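Local atomic coordinates of D-alanyl-D-alanine carboxypeptidase (Streptococcus pneumoniae R6, PDB entry 1XP4), a protein that probably removes the terminal D-alanine from cell-wall peptide precursors, acting as a serine-type D-Ala-D-Ala carboxypeptidase in peptidoglycan synthesis. Residues A[338-349]-A[367-378]. Sequence-based numbering, arbitrary orientation.
Sequences APLEAGTVVGHL and PSFEMVADKKIE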
# COMPACT_ATOMS: atom_id res chain seq x y z
N ALA A 338 21.69 -33.71 0.16
CA ALA A 338 20.48 -34.51 0.02
C ALA A 338 20.22 -35.16 1.37
O ALA A 338 21.10 -35.16 2.23
CB ALA A 338 20.65 -35.57 -1.05
N PRO A 339 19.01 -35.71 1.58
CA PRO A 339 17.92 -35.77 0.60
C PRO A 339 17.20 -34.44 0.38
O PRO A 339 17.09 -33.61 1.28
CB PRO A 339 17.00 -36.84 1.18
CG PRO A 339 17.12 -36.60 2.63
CD PRO A 339 18.62 -36.43 2.81
N LEU A 340 16.72 -34.27 -0.84
CA LEU A 340 15.99 -33.07 -1.22
C LEU A 340 14.55 -33.47 -1.55
O LEU A 340 14.31 -34.22 -2.49
CB LEU A 340 16.64 -32.41 -2.44
CG LEU A 340 16.06 -31.07 -2.91
CD1 LEU A 340 16.30 -30.00 -1.85
CD2 LEU A 340 16.72 -30.68 -4.22
N GLU A 341 13.60 -32.96 -0.76
CA GLU A 341 12.19 -33.26 -0.96
C GLU A 341 11.64 -32.48 -2.15
O GLU A 341 12.06 -31.36 -2.41
CB GLU A 341 11.37 -32.89 0.28
CG GLU A 341 11.74 -33.64 1.56
CD GLU A 341 11.84 -35.15 1.37
OE1 GLU A 341 11.04 -35.72 0.60
OE2 GLU A 341 12.71 -35.77 2.02
N ALA A 342 10.69 -33.09 -2.86
CA ALA A 342 10.08 -32.44 -4.01
C ALA A 342 9.25 -31.25 -3.54
O ALA A 342 8.38 -31.39 -2.68
CB ALA A 342 9.20 -33.43 -4.76
N GLY A 343 9.53 -30.08 -4.09
CA GLY A 343 8.78 -28.90 -3.70
C GLY A 343 9.65 -27.85 -3.03
O GLY A 343 9.35 -26.66 -3.07
N THR A 344 10.73 -28.31 -2.40
CA THR A 344 11.64 -27.41 -1.72
C THR A 344 12.21 -26.41 -2.73
O THR A 344 12.46 -26.76 -3.89
CB THR A 344 12.78 -28.19 -1.03
OG1 THR A 344 13.63 -28.79 -2.02
CG2 THR A 344 12.21 -29.30 -0.14
N VAL A 345 12.40 -25.17 -2.28
CA VAL A 345 12.95 -24.12 -3.13
C VAL A 345 14.38 -24.49 -3.50
O VAL A 345 15.17 -24.87 -2.63
CB VAL A 345 12.95 -22.78 -2.38
CG1 VAL A 345 13.36 -21.65 -3.31
CG2 VAL A 345 11.57 -22.52 -1.80
N VAL A 346 14.73 -24.39 -4.78
CA VAL A 346 16.07 -24.77 -5.19
C VAL A 346 16.81 -23.70 -6.00
O VAL A 346 18.00 -23.84 -6.31
CB VAL A 346 16.04 -26.08 -6.00
CG1 VAL A 346 17.43 -26.62 -6.17
CG2 VAL A 346 15.19 -27.10 -5.27
N GLY A 347 16.11 -22.63 -6.34
CA GLY A 347 16.73 -21.57 -7.10
C GLY A 347 15.76 -20.43 -7.31
O GLY A 347 14.64 -20.47 -6.80
N HIS A 348 16.18 -19.42 -8.07
CA HIS A 348 15.33 -18.28 -8.33
C HIS A 348 15.44 -17.76 -9.76
O HIS A 348 16.53 -17.76 -10.34
CB HIS A 348 15.64 -17.14 -7.35
CG HIS A 348 15.17 -17.41 -5.95
ND1 HIS A 348 15.89 -18.17 -5.05
CD2 HIS A 348 14.03 -17.04 -5.31
CE1 HIS A 348 15.21 -18.27 -3.92
NE2 HIS A 348 14.08 -17.59 -4.06
N LEU A 349 14.31 -17.36 -10.32
CA LEU A 349 14.25 -16.80 -11.67
C LEU A 349 14.17 -15.29 -11.45
O LEU A 349 13.17 -14.80 -10.94
CB LEU A 349 12.99 -17.26 -12.39
CG LEU A 349 13.06 -18.27 -13.54
CD1 LEU A 349 11.66 -18.49 -14.10
CD2 LEU A 349 13.98 -17.74 -14.63
N PRO A 367 12.55 -8.19 -9.05
CA PRO A 367 11.80 -9.45 -9.06
C PRO A 367 12.53 -10.76 -9.31
O PRO A 367 13.22 -10.93 -10.33
CB PRO A 367 10.70 -9.19 -10.08
CG PRO A 367 11.33 -8.22 -11.02
CD PRO A 367 12.02 -7.27 -10.07
N SER A 368 12.37 -11.67 -8.37
CA SER A 368 12.96 -13.00 -8.45
C SER A 368 11.85 -13.94 -7.98
O SER A 368 11.23 -13.71 -6.95
CB SER A 368 14.18 -13.12 -7.53
OG SER A 368 13.81 -13.31 -6.18
N PHE A 369 11.60 -14.98 -8.76
CA PHE A 369 10.56 -15.93 -8.43
C PHE A 369 11.18 -17.28 -8.09
O PHE A 369 12.08 -17.76 -8.79
CB PHE A 369 9.60 -16.05 -9.62
CG PHE A 369 9.26 -14.72 -10.23
CD1 PHE A 369 10.08 -14.15 -11.20
CD2 PHE A 369 8.13 -14.01 -9.81
CE1 PHE A 369 9.78 -12.89 -11.74
CE2 PHE A 369 7.82 -12.76 -10.35
CZ PHE A 369 8.65 -12.20 -11.31
N GLU A 370 10.71 -17.90 -7.01
CA GLU A 370 11.25 -19.18 -6.57
C GLU A 370 10.96 -20.34 -7.51
O GLU A 370 9.86 -20.48 -8.04
CB GLU A 370 10.75 -19.51 -5.17
CG GLU A 370 11.17 -18.48 -4.13
CD GLU A 370 10.81 -18.87 -2.71
OE1 GLU A 370 9.62 -19.16 -2.45
OE2 GLU A 370 11.73 -18.88 -1.86
N MSE A 371 11.98 -21.16 -7.72
CA MSE A 371 11.89 -22.32 -8.58
C MSE A 371 12.09 -23.54 -7.69
O MSE A 371 13.12 -23.70 -7.03
CB MSE A 371 12.94 -22.26 -9.68
CG MSE A 371 12.68 -21.15 -10.68
SE MSE A 371 11.15 -21.46 -11.80
CE MSE A 371 11.97 -22.62 -13.09
N VAL A 372 11.08 -24.39 -7.70
CA VAL A 372 11.02 -25.57 -6.87
C VAL A 372 11.57 -26.86 -7.49
O VAL A 372 11.63 -27.01 -8.71
CB VAL A 372 9.55 -25.77 -6.45
CG1 VAL A 372 9.31 -27.18 -6.00
CG2 VAL A 372 9.21 -24.79 -5.35
N ALA A 373 11.97 -27.78 -6.62
CA ALA A 373 12.49 -29.09 -7.04
C ALA A 373 11.28 -29.97 -7.34
O ALA A 373 10.38 -30.08 -6.50
CB ALA A 373 13.30 -29.70 -5.91
N ASP A 374 11.23 -30.59 -8.51
CA ASP A 374 10.07 -31.42 -8.82
C ASP A 374 10.35 -32.92 -8.78
O ASP A 374 9.86 -33.68 -9.61
CB ASP A 374 9.48 -31.00 -10.18
CG ASP A 374 10.12 -31.69 -11.35
OD1 ASP A 374 11.34 -31.95 -11.30
OD2 ASP A 374 9.39 -31.97 -12.33
N LYS A 375 11.11 -33.33 -7.77
CA LYS A 375 11.50 -34.73 -7.59
C LYS A 375 12.31 -34.78 -6.31
O LYS A 375 12.85 -33.77 -5.87
CB LYS A 375 12.35 -35.17 -8.79
CG LYS A 375 12.92 -36.58 -8.78
CD LYS A 375 13.69 -36.79 -10.08
CE LYS A 375 14.33 -38.16 -10.20
NZ LYS A 375 14.70 -38.45 -11.62
N LYS A 376 12.40 -35.96 -5.69
CA LYS A 376 13.17 -36.11 -4.47
C LYS A 376 14.51 -36.75 -4.83
O LYS A 376 14.59 -37.49 -5.81
CB LYS A 376 12.40 -37.00 -3.48
CG LYS A 376 13.17 -37.39 -2.22
CD LYS A 376 12.33 -38.32 -1.36
CE LYS A 376 13.08 -38.82 -0.13
NZ LYS A 376 12.21 -39.69 0.72
N ILE A 377 15.55 -36.48 -4.06
CA ILE A 377 16.87 -37.05 -4.33
C ILE A 377 17.40 -37.89 -3.16
O ILE A 377 17.14 -37.58 -2.00
CB ILE A 377 17.89 -35.96 -4.68
CG1 ILE A 377 17.30 -35.01 -5.73
CG2 ILE A 377 19.16 -36.59 -5.22
CD1 ILE A 377 17.00 -35.67 -7.06
N GLU A 378 18.16 -38.93 -3.49
CA GLU A 378 18.73 -39.88 -2.52
C GLU A 378 17.61 -40.52 -1.70
O GLU A 378 17.60 -40.38 -0.46
CB GLU A 378 19.73 -39.21 -1.57
CG GLU A 378 20.39 -40.23 -0.62
CD GLU A 378 21.01 -39.60 0.62
OE1 GLU A 378 20.33 -38.78 1.28
OE2 GLU A 378 22.16 -39.93 0.94
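Gly347 and Met371 belong to neighbouring antiparallel strands, 345-349 and 368-373, in the small sheet of the C-terminal PBP5-type domain, remote from the predicted catalytic residues. At a classic beta bulge two residues of one strand, Val346 and Gly347, stand opposite the single Met371, whose O takes a firm bond from Val346 N (2.9 Å) and a weak one from Gly347 N. Beyond it the strands run in regular register, and Leu349 and Phe369 exchange two backbone bonds. On the other side of the bulge, Ala373 N binds Thr344 O (3.0 Å), and Gly343 N reaches back to Ala373 O from a type II turn spanning Glu341 to Thr344. Thr344 OG1 bonds Glu341 O in the carbonyl plane (3.0 Å), bracing that turn.

Apolar contacts run along the strands and into the loop before 345-349. Leu349 CD1 lies 3.8 Å from the SE of selenomethionine Met371, and Leu349 and Phe369 both pack on Ile313 of strand 313-318. Ala373 CB meets the CD2 branch of Leu340 at 3.9 Å and also touches Val346 CG2.

Polar side chains make looser pairs. Glu341 sets out away from 367-378, but a turn at chi2 (-49°) accompanies the return of its carboxylate beside the extended Lys376, OE1 3.5 Å from Lys376 CD, their charges beyond salt-bridge range. The His348 ring lies along the Glu370 chain, its plane inclined 39° to the carboxylate, joined by a weak bond from His348 NE2 to Glu370 OE2 (3.5 Å).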